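Local structure of ABC transporter (Caldanaerobius, 4G68) at residues A[124-129]-A[416-421]; A[102-107]-A[223-228]; A[120-125]-A[347-352]. The protein probably binds xylan-derived oligosaccharides outside the cell and delivers them to an ABC transporter for uptake. One frame throughout, in Å; residues are numbered along the deposited sequence.

In the fold
From the N terminus the chain runs through helix 103-115 into strand 122-126, and all three contacts start from this region. Contact 2 closes the shortest loop, joining the start of helix 103-115 to the start of helix 225-239. Contact 3 ties strand 122-126 to the returning strand 341-349 of the mixed sheet. Contact 1 spans the longest loop, from the end of strand 122-126 to the short helix 416-419. Contact 2 crosses both others, since its segments alternate with theirs along the chain, whereas contacts 1 and 3 share Gln124 and Thr125. Contacts 1 and 2 meet at the same bound xylose residues; contact 3 lies farther from the sugars, earlier on strand 122-126.

Contact 1: residues A[124-129]-A[416-421]; sequences QTWAGG and WDIYLS. With XYP (beta-D-xylopyranose), chain D; XYP (beta-D-xylopyranose), chain B.
Trp126 and Ile418 supply the apolar part of this contact, their side chains crossing at about a right angle with Trp126 CD1 3.8 Å from Ile418 CD1. The isoleucine forks: CG2, anti to its backbone N, meets Ala127 O and Trp126 CB, while the CG1 branch carries CD1 to the indole and to C4 of the chain D xylose.

Backbone packing continues the contact at Gly129, whose CA lies 3.3 Å from Tyr419 O in a CA-H...O contact. A CB on Gly129 would clash with the carbonyl oxygens of Ile418, Tyr419 and Leu420, so the loop can lie this close to the end of helix 416-419 because the residue is glycine.

Polar chemistry is directed at the glycan. Trp126 NE1 donates to O3 of the chain B xylose over 3.2 Å at 160°, and more weakly to its O4. C2 of the chain D sugar sits over one indole face, offset toward the rim. Asp417 grips that sugar with both oxygens, OD1 accepting from O4 and OD2 from O3, each over 2.6 Å. A leucine in place of Trp126 would probably leave O3 of the chain B xylose without this N-H donor and C2 of the chain D sugar without the indole face it rests on.

Sugar binding here therefore combines a carboxylate that takes two neighbouring hydroxyls with an indole whose face meets one sugar at C2 and whose N-H reaches O3 of the next, a pairing characteristic of carbohydrate-binding sites.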
loop_
_atom_site.group_PDB
_atom_site.type_symbol
_atom_site.label_atom_id
_atom_site.label_comp_id
_atom_site.label_asym_id
_atom_site.label_seq_id
_atom_site.Cartn_x
_atom_site.Cartn_y
_atom_site.Cartn_z
ATOM N N GLN A 124 6.115 2.633 13.132
ATOM C CA GLN A 124 5.923 2.225 11.754
ATOM C C GLN A 124 5.560 3.451 10.931
ATOM O O GLN A 124 4.971 4.383 11.450
ATOM C CB GLN A 124 4.811 1.201 11.693
ATOM C CG GLN A 124 4.491 0.654 10.318
ATOM C CD GLN A 124 3.340 -0.348 10.291
ATOM O OE1 GLN A 124 2.880 -0.786 11.332
ATOM N NE2 GLN A 124 2.948 -0.792 9.087
ATOM N N THR A 125 5.981 3.493 9.663
ATOM C CA THR A 125 5.708 4.655 8.880
ATOM C C THR A 125 5.684 4.212 7.419
ATOM O O THR A 125 5.959 3.037 7.108
ATOM C CB THR A 125 6.770 5.767 9.091
ATOM O OG1 THR A 125 6.322 6.945 8.467
ATOM C CG2 THR A 125 8.128 5.386 8.459
ATOM N N TRP A 126 5.356 5.163 6.589
ATOM C CA TRP A 126 5.474 5.032 5.141
ATOM C C TRP A 126 6.586 5.913 4.683
ATOM O O TRP A 126 6.596 7.110 4.951
ATOM C CB TRP A 126 4.158 5.465 4.426
ATOM C CG TRP A 126 3.032 4.467 4.757
ATOM C CD1 TRP A 126 2.751 3.244 4.181
ATOM C CD2 TRP A 126 2.070 4.619 5.811
ATOM N NE1 TRP A 126 1.675 2.643 4.792
ATOM C CE2 TRP A 126 1.197 3.449 5.753
ATOM C CE3 TRP A 126 1.813 5.627 6.752
ATOM C CZ2 TRP A 126 0.189 3.253 6.641
ATOM C CZ3 TRP A 126 0.737 5.454 7.632
ATOM C CH2 TRP A 126 -0.077 4.297 7.540
ATOM N N ALA A 127 7.577 5.294 4.031
ATOM C CA ALA A 127 8.763 6.063 3.576
ATOM C C ALA A 127 8.424 6.902 2.378
ATOM O O ALA A 127 7.462 6.576 1.665
ATOM C CB ALA A 127 9.910 5.096 3.239
ATOM N N GLY A 128 9.274 7.916 2.085
ATOM C CA GLY A 128 8.981 8.918 1.049
ATOM C C GLY A 128 8.281 10.117 1.585
ATOM O O GLY A 128 8.610 10.656 2.673
ATOM N N GLY A 129 7.296 10.607 0.823
ATOM C CA GLY A 129 6.668 11.810 1.196
ATOM C C GLY A 129 5.989 11.881 2.527
ATOM O O GLY A 129 5.996 12.905 3.191
ATOM N N TRP A 416 -0.069 7.907 -4.480
ATOM C CA TRP A 416 0.241 9.287 -4.462
ATOM C C TRP A 416 0.132 9.883 -3.065
ATOM O O TRP A 416 0.724 10.928 -2.802
ATOM C CB TRP A 416 -0.676 10.063 -5.420
ATOM C CG TRP A 416 -0.389 9.760 -6.880
ATOM C CD1 TRP A 416 0.267 8.637 -7.464
ATOM C CD2 TRP A 416 -0.819 10.580 -8.000
ATOM N NE1 TRP A 416 0.230 8.744 -8.830
ATOM C CE2 TRP A 416 -0.421 9.880 -9.211
ATOM C CE3 TRP A 416 -1.518 11.795 -8.104
ATOM C CZ2 TRP A 416 -0.666 10.415 -10.500
ATOM C CZ3 TRP A 416 -1.772 12.297 -9.387
ATOM C CH2 TRP A 416 -1.347 11.625 -10.548
ATOM N N ASP A 417 -0.675 9.299 -2.172
ATOM C CA ASP A 417 -0.793 9.863 -0.807
ATOM C C ASP A 417 0.358 9.448 0.138
ATOM O O ASP A 417 0.376 9.922 1.291
ATOM C CB ASP A 417 -2.114 9.468 -0.147
ATOM C CG ASP A 417 -2.213 7.935 0.126
ATOM O OD1 ASP A 417 -1.444 7.125 -0.478
ATOM O OD2 ASP A 417 -3.068 7.558 0.989
ATOM N N ILE A 418 1.314 8.655 -0.365
ATOM C CA ILE A 418 2.564 8.386 0.317
ATOM C C ILE A 418 3.668 9.211 -0.385
ATOM O O ILE A 418 4.690 9.502 0.183
ATOM C CB ILE A 418 2.999 6.879 0.121
ATOM C CG1 ILE A 418 2.038 5.944 0.708
ATOM C CG2 ILE A 418 4.429 6.593 0.627
ATOM C CD1 ILE A 418 2.496 4.478 0.568
ATOM N N TYR A 419 3.491 9.513 -1.649
ATOM C CA TYR A 419 4.545 10.207 -2.363
ATOM C C TYR A 419 4.391 11.691 -2.084
ATOM O O TYR A 419 5.406 12.367 -1.750
ATOM C CB TYR A 419 4.420 9.942 -3.886
ATOM C CG TYR A 419 5.653 10.454 -4.612
ATOM C CD1 TYR A 419 6.680 9.583 -4.915
ATOM C CD2 TYR A 419 5.773 11.796 -4.984
ATOM C CE1 TYR A 419 7.837 10.027 -5.544
ATOM C CE2 TYR A 419 6.924 12.270 -5.625
ATOM C CZ TYR A 419 7.923 11.358 -5.925
ATOM O OH TYR A 419 9.108 11.770 -6.534
ATOM N N LEU A 420 3.155 12.235 -2.226
ATOM C CA LEU A 420 2.847 13.610 -1.773
ATOM C C LEU A 420 2.844 13.684 -0.219
ATOM O O LEU A 420 2.830 12.655 0.437
ATOM C CB LEU A 420 1.479 14.137 -2.327
ATOM C CG LEU A 420 1.349 14.050 -3.865
ATOM C CD1 LEU A 420 -0.078 14.182 -4.358
ATOM C CD2 LEU A 420 2.240 15.120 -4.541
ATOM N N SER A 421 2.788 14.882 0.369
ATOM C CA SER A 421 2.607 14.912 1.836
ATOM C C SER A 421 1.481 15.795 2.144
ATOM O O SER A 421 1.044 16.507 1.282
ATOM C CB SER A 421 3.849 15.408 2.609
ATOM O OG SER A 421 4.527 16.405 1.894
HETATM C C1 XYP D . -1.562 2.060 3.151
HETATM C C2 XYP D . -1.862 3.501 3.553
HETATM C C3 XYP D . -2.293 4.260 2.293
HETATM C C4 XYP D . -1.303 4.055 1.118
HETATM C C5 XYP D . -0.903 2.563 0.924
HETATM O O2 XYP D . -2.838 3.504 4.575
HETATM O O3 XYP D . -2.397 5.651 2.669
HETATM O O4 XYP D . -1.810 4.563 -0.119
HETATM O O5 XYP D . -0.547 1.985 2.175
HETATM C C1 XYP B . -1.663 -2.228 6.009
HETATM C C2 XYP B . -0.315 -2.070 5.299
HETATM C C3 XYP B . -0.087 -0.547 5.157
HETATM C C4 XYP B . -1.246 -0.035 4.333
HETATM C C5 XYP B . -2.583 -0.360 5.029
HETATM O O2 XYP B . 0.681 -2.596 6.175
HETATM O O3 XYP B . 1.121 -0.450 4.374
HETATM O O4 XYP B . -1.083 1.386 4.274
HETATM O O5 XYP B . -2.671 -1.785 5.160
#

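Contact 2: residues A[102-107]-A[223-228]; sequences ENDAYK and DEWPGM. With XYP (beta-D-xylopyranose), chain D; XYP (beta-D-xylopyranose), chain B.
The Trp225 indole has Asp104 OD2 at its edge, Pro226 CD over one face and C3 of the chain D xylose over the opposite one, the last two offset toward the rim. Asp104 OD2 lies in the ring plane and accepts from Trp225 NE1 through its syn lone pair over 2.8 Å. This bond ties down the rotation of the indole. The Asn103 amide meets the ring tip to tip, its plane turned 82° from the indole, and ND2 stands 3.3 Å from Trp225 CZ2.

Lys107, extended beyond CG, brings NZ to an off-centre cation-pi position 3.8 Å from the centroid of the five-membered ring. The same ammonium forms a salt bridge with Asp104 OD1 and donates to O2 and O3 of the chain D xylose. Asn103 grips that O2 as well, accepting from it at OD1 and donating from ND2. Asp104 OD2 also comes within 3.5 Å of Asp223 OD2, a like-charge approach that the lysine probably eases.

Asn103, Lys107 and Trp225 thus line the glycan pocket, setting an aromatic face and polar groups against one sugar. The contact joins the N-terminal ends of helices 103-115 and 225-239 beside the chain D xylose. Arg284 of helix 284-292 touches Asn103 and Trp225, and Trp126 of strand 122-126 packs against Asn103 and Lys107.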
loop_
_atom_site.group_PDB
_atom_site.type_symbol
_atom_site.label_atom_id
_atom_site.label_comp_id
_atom_site.label_asym_id
_atom_site.label_seq_id
_atom_site.Cartn_x
_atom_site.Cartn_y
_atom_site.Cartn_z
ATOM N N GLU A 102 -5.572 1.221 14.269
ATOM C CA GLU A 102 -6.048 0.965 12.912
ATOM C C GLU A 102 -5.364 1.981 11.918
ATOM O O GLU A 102 -5.284 3.142 12.191
ATOM C CB GLU A 102 -7.565 1.020 12.827
ATOM C CG GLU A 102 -8.051 0.808 11.386
ATOM C CD GLU A 102 -8.139 2.102 10.530
ATOM O OE1 GLU A 102 -8.334 3.223 11.124
ATOM O OE2 GLU A 102 -8.180 2.007 9.249
ATOM N N ASN A 103 -4.941 1.458 10.761
ATOM C CA ASN A 103 -4.361 2.253 9.671
ATOM C C ASN A 103 -4.728 3.720 9.573
ATOM O O ASN A 103 -3.852 4.596 9.722
ATOM C CB ASN A 103 -4.680 1.476 8.351
ATOM C CG ASN A 103 -4.160 2.150 7.094
ATOM O OD1 ASN A 103 -3.054 2.637 7.053
ATOM N ND2 ASN A 103 -4.967 2.133 6.028
ATOM N N ASP A 104 -5.998 4.011 9.240
ATOM C CA ASP A 104 -6.290 5.437 8.988
ATOM C C ASP A 104 -6.220 6.282 10.284
ATOM O O ASP A 104 -5.733 7.437 10.267
ATOM C CB ASP A 104 -7.589 5.578 8.216
ATOM C CG ASP A 104 -7.377 5.314 6.766
ATOM O OD1 ASP A 104 -6.597 6.087 6.145
ATOM O OD2 ASP A 104 -7.830 4.269 6.329
ATOM N N ALA A 105 -6.618 5.711 11.410
ATOM C CA ALA A 105 -6.451 6.466 12.718
ATOM C C ALA A 105 -4.964 6.575 13.107
ATOM O O ALA A 105 -4.549 7.516 13.790
ATOM C CB ALA A 105 -7.200 5.764 13.802
ATOM N N TYR A 106 -4.156 5.610 12.638
ATOM C CA TYR A 106 -2.720 5.634 12.962
ATOM C C TYR A 106 -2.024 6.786 12.281
ATOM O O TYR A 106 -1.187 7.437 12.870
ATOM C CB TYR A 106 -2.086 4.306 12.530
ATOM C CG TYR A 106 -0.615 4.266 12.800
ATOM C CD1 TYR A 106 -0.152 3.845 13.993
ATOM C CD2 TYR A 106 0.345 4.609 11.819
ATOM C CE1 TYR A 106 1.211 3.776 14.259
ATOM C CE2 TYR A 106 1.715 4.612 12.106
ATOM C CZ TYR A 106 2.147 4.117 13.317
ATOM O OH TYR A 106 3.495 4.124 13.693
ATOM N N LYS A 107 -2.399 7.067 11.030
ATOM C CA LYS A 107 -1.842 8.274 10.376
ATOM C C LYS A 107 -2.063 9.510 11.221
ATOM O O LYS A 107 -1.116 10.298 11.446
ATOM C CB LYS A 107 -2.571 8.514 9.048
ATOM C CG LYS A 107 -2.386 7.325 8.128
ATOM C CD LYS A 107 -3.332 7.444 6.916
ATOM C CE LYS A 107 -3.099 6.195 6.088
ATOM N NZ LYS A 107 -4.128 6.082 4.948
ATOM N N ASP A 223 -12.501 5.985 3.426
ATOM C CA ASP A 223 -11.241 6.549 3.807
ATOM C C ASP A 223 -10.394 7.076 2.636
ATOM O O ASP A 223 -9.299 7.592 2.838
ATOM C CB ASP A 223 -10.447 5.602 4.719
ATOM C CG ASP A 223 -11.122 5.333 6.019
ATOM O OD1 ASP A 223 -11.389 6.311 6.792
ATOM O OD2 ASP A 223 -11.366 4.127 6.292
ATOM N N GLU A 224 -10.955 6.983 1.415
ATOM C CA GLU A 224 -10.481 7.663 0.212
ATOM C C GLU A 224 -9.228 7.076 -0.448
ATOM O O GLU A 224 -9.163 6.968 -1.705
ATOM C CB GLU A 224 -10.296 9.163 0.481
ATOM C CG GLU A 224 -11.641 9.825 0.903
ATOM C CD GLU A 224 -11.609 11.355 0.795
ATOM O OE1 GLU A 224 -10.516 11.958 0.712
ATOM O OE2 GLU A 224 -12.750 11.958 0.833
ATOM N N TRP A 225 -8.264 6.632 0.349
ATOM C CA TRP A 225 -7.055 6.115 -0.247
ATOM C C TRP A 225 -7.269 4.782 -1.059
ATOM O O TRP A 225 -6.633 4.603 -2.052
ATOM C CB TRP A 225 -5.931 6.031 0.818
ATOM C CG TRP A 225 -6.167 4.984 1.839
ATOM C CD1 TRP A 225 -6.751 5.108 3.106
ATOM C CD2 TRP A 225 -5.892 3.550 1.653
ATOM N NE1 TRP A 225 -6.862 3.893 3.722
ATOM C CE2 TRP A 225 -6.351 2.894 2.871
ATOM C CE3 TRP A 225 -5.360 2.747 0.572
ATOM C CZ2 TRP A 225 -6.224 1.498 3.071
ATOM C CZ3 TRP A 225 -5.282 1.323 0.787
ATOM C CH2 TRP A 225 -5.710 0.721 2.031
ATOM N N PRO A 226 -8.231 3.922 -0.662
ATOM C CA PRO A 226 -8.357 2.687 -1.493
ATOM C C PRO A 226 -8.843 2.931 -2.902
ATOM O O PRO A 226 -8.319 2.333 -3.856
ATOM C CB PRO A 226 -9.389 1.865 -0.735
ATOM C CG PRO A 226 -9.218 2.312 0.739
ATOM C CD PRO A 226 -9.017 3.800 0.587
ATOM N N GLY A 227 -9.783 3.843 -3.056
ATOM C CA GLY A 227 -10.255 4.250 -4.401
ATOM C C GLY A 227 -9.181 5.024 -5.161
ATOM O O GLY A 227 -9.059 4.922 -6.369
HETATM N N MSE A 228 -8.429 5.847 -4.488
HETATM C CA MSE A 228 -7.316 6.544 -5.085
HETATM C C MSE A 228 -6.340 5.611 -5.745
HETATM O O MSE A 228 -5.797 6.019 -6.754
HETATM C CB MSE A 228 -6.611 7.362 -4.004
HETATM C CG MSE A 228 -5.586 8.331 -4.514
HETATM SE SE MSE A 228 -4.250 8.552 -3.009
HETATM C CE MSE A 228 -3.687 6.624 -3.078
HETATM C C1 XYP D . -1.562 2.060 3.151
HETATM C C2 XYP D . -1.862 3.501 3.553
HETATM C C3 XYP D . -2.293 4.260 2.293
HETATM C C4 XYP D . -1.303 4.055 1.118
HETATM C C5 XYP D . -0.903 2.563 0.924
HETATM O O2 XYP D . -2.838 3.504 4.575
HETATM O O3 XYP D . -2.397 5.651 2.669
HETATM O O4 XYP D . -1.810 4.563 -0.119
HETATM O O5 XYP D . -0.547 1.985 2.175
HETATM C C1 XYP B . -1.663 -2.228 6.009
HETATM C C2 XYP B . -0.315 -2.070 5.299
HETATM C C3 XYP B . -0.087 -0.547 5.157
HETATM C C4 XYP B . -1.246 -0.035 4.333
HETATM C C5 XYP B . -2.583 -0.360 5.029
HETATM O O2 XYP B . 0.681 -2.596 6.175
HETATM O O3 XYP B . 1.121 -0.450 4.374
HETATM O O4 XYP B . -1.083 1.386 4.274
HETATM O O5 XYP B . -2.671 -1.785 5.160
#

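Contact 3: residues A[120-125]-A[347-352]; sequences PDIFQT and LMVSAN
Phe123 and Met348 form the central hydrogen-bonded pair of an antiparallel strand pairing within the mixed sheet of this periplasmic-binding-protein-like fold. Phe123 N donates to Met348 O over 2.9 Å, and Met348 N returns a bond to Phe123 O over 2.8 Å. Non-hydrogen-bonded pairs flank them: Ile122 with Val349 and Gln124 with Leu347, whose side chains lie on the other face of the sheet. Helix 356-377 covers Ile122, Leu347 and Val349 there.

The side chain of selenomethionine Met348 can be followed outward. Its CB sits over one face of the Phe123 ring in a CH-pi contact, 3.9 Å from the ring centroid and nearest to CZ. CG, placed anti to the carbonyl carbon (chi1 -72°), meets Thr125 CG2. SE comes within 3.8 Å of that methyl and lies obliquely to the Phe123 ring, a Met-aromatic contact, and CE ends beside Thr125 CG2 too. Tyr106, Ile110 and Ile114 of helix 103-115 pack on Phe123.

Beyond the strand pair, Ser350 N donates to Asp121 O over 3.0 Å. The Ser350 hydroxyl stands at the edge of the Phe123 ring, where OG donates to Pro120 O over 2.7 Å.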
loop_
_atom_site.group_PDB
_atom_site.type_symbol
_atom_site.label_atom_id
_atom_site.label_comp_id
_atom_site.label_asym_id
_atom_site.label_seq_id
_atom_site.Cartn_x
_atom_site.Cartn_y
_atom_site.Cartn_z
ATOM N N PRO A 120 6.726 7.624 19.951
ATOM C CA PRO A 120 7.341 6.509 20.621
ATOM C C PRO A 120 8.783 6.349 20.201
ATOM O O PRO A 120 9.281 7.040 19.279
ATOM C CB PRO A 120 6.518 5.304 20.163
ATOM C CG PRO A 120 6.166 5.708 18.740
ATOM C CD PRO A 120 5.819 7.183 18.853
ATOM N N ASP A 121 9.494 5.507 20.944
ATOM C CA ASP A 121 10.855 5.163 20.544
ATOM C C ASP A 121 10.948 4.661 19.115
ATOM O O ASP A 121 11.840 5.102 18.359
ATOM C CB ASP A 121 11.477 4.142 21.506
ATOM C CG ASP A 121 11.595 4.673 22.872
ATOM O OD1 ASP A 121 12.457 5.560 23.105
ATOM O OD2 ASP A 121 10.856 4.192 23.748
ATOM N N ILE A 122 10.011 3.808 18.736
ATOM C CA ILE A 122 10.008 3.169 17.380
ATOM C C ILE A 122 8.630 3.241 16.818
ATOM O O ILE A 122 7.670 2.939 17.521
ATOM C CB ILE A 122 10.347 1.698 17.449
ATOM C CG1 ILE A 122 11.705 1.548 18.222
ATOM C CG2 ILE A 122 10.433 1.073 16.023
ATOM C CD1 ILE A 122 12.030 0.118 18.608
ATOM N N PHE A 123 8.498 3.633 15.557
ATOM C CA PHE A 123 7.184 3.741 14.968
ATOM C C PHE A 123 7.218 3.250 13.528
ATOM O O PHE A 123 8.214 3.473 12.793
ATOM C CB PHE A 123 6.606 5.222 15.073
ATOM C CG PHE A 123 7.431 6.265 14.390
ATOM C CD1 PHE A 123 7.136 6.631 13.046
ATOM C CD2 PHE A 123 8.419 6.952 15.068
ATOM C CE1 PHE A 123 7.877 7.633 12.406
ATOM C CE2 PHE A 123 9.162 7.970 14.450
ATOM C CZ PHE A 123 8.866 8.350 13.129
ATOM N N GLN A 124 6.115 2.633 13.132
ATOM C CA GLN A 124 5.923 2.225 11.754
ATOM C C GLN A 124 5.560 3.451 10.931
ATOM O O GLN A 124 4.971 4.383 11.450
ATOM C CB GLN A 124 4.811 1.201 11.693
ATOM C CG GLN A 124 4.491 0.654 10.318
ATOM C CD GLN A 124 3.340 -0.348 10.291
ATOM O OE1 GLN A 124 2.880 -0.786 11.332
ATOM N NE2 GLN A 124 2.948 -0.792 9.087
ATOM N N THR A 125 5.981 3.493 9.663
ATOM C CA THR A 125 5.708 4.655 8.880
ATOM C C THR A 125 5.684 4.212 7.419
ATOM O O THR A 125 5.959 3.037 7.108
ATOM C CB THR A 125 6.770 5.767 9.091
ATOM O OG1 THR A 125 6.322 6.945 8.467
ATOM C CG2 THR A 125 8.128 5.386 8.459
ATOM N N LEU A 347 10.393 1.132 9.613
ATOM C CA LEU A 347 10.394 1.592 11.020
ATOM C C LEU A 347 11.337 2.728 11.196
ATOM O O LEU A 347 12.399 2.728 10.575
ATOM C CB LEU A 347 10.789 0.424 11.949
ATOM C CG LEU A 347 9.993 -0.884 11.797
ATOM C CD1 LEU A 347 10.473 -1.861 12.895
ATOM C CD2 LEU A 347 8.509 -0.621 12.102
HETATM N N MSE A 348 10.907 3.764 11.960
HETATM C CA MSE A 348 11.789 4.822 12.289
HETATM C C MSE A 348 11.965 4.897 13.787
HETATM O O MSE A 348 11.103 4.515 14.583
HETATM C CB MSE A 348 11.307 6.153 11.689
HETATM C CG MSE A 348 11.470 6.231 10.189
HETATM SE SE MSE A 348 10.787 7.906 9.462
HETATM C CE MSE A 348 11.367 7.582 7.609
ATOM N N VAL A 349 13.091 5.504 14.184
ATOM C CA VAL A 349 13.359 5.782 15.592
ATOM C C VAL A 349 13.272 7.298 15.872
ATOM O O VAL A 349 13.776 8.186 15.105
ATOM C CB VAL A 349 14.756 5.275 15.993
ATOM C CG1 VAL A 349 15.163 5.787 17.423
ATOM C CG2 VAL A 349 14.788 3.758 15.815
ATOM N N SER A 350 12.647 7.635 16.996
ATOM C CA SER A 350 12.455 9.069 17.327
ATOM C C SER A 350 13.775 9.715 17.717
ATOM O O SER A 350 14.537 9.069 18.470
ATOM C CB SER A 350 11.483 9.257 18.502
ATOM O OG SER A 350 10.156 9.226 17.947
ATOM N N ALA A 351 14.043 10.922 17.208
ATOM C CA ALA A 351 15.274 11.654 17.496
ATOM C C ALA A 351 15.398 11.969 19.003
ATOM O O ALA A 351 16.514 12.103 19.524
ATOM C CB ALA A 351 15.377 12.952 16.705
ATOM N N ASN A 352 14.255 12.111 19.656
ATOM C CA ASN A 352 14.246 12.392 21.089
ATOM C C ASN A 352 14.152 11.132 21.996
ATOM O O ASN A 352 13.853 11.255 23.184
ATOM C CB ASN A 352 13.132 13.416 21.422
ATOM C CG ASN A 352 11.713 12.801 21.491
ATOM O OD1 ASN A 352 11.452 11.705 20.996
ATOM N ND2 ASN A 352 10.775 13.549 22.098
#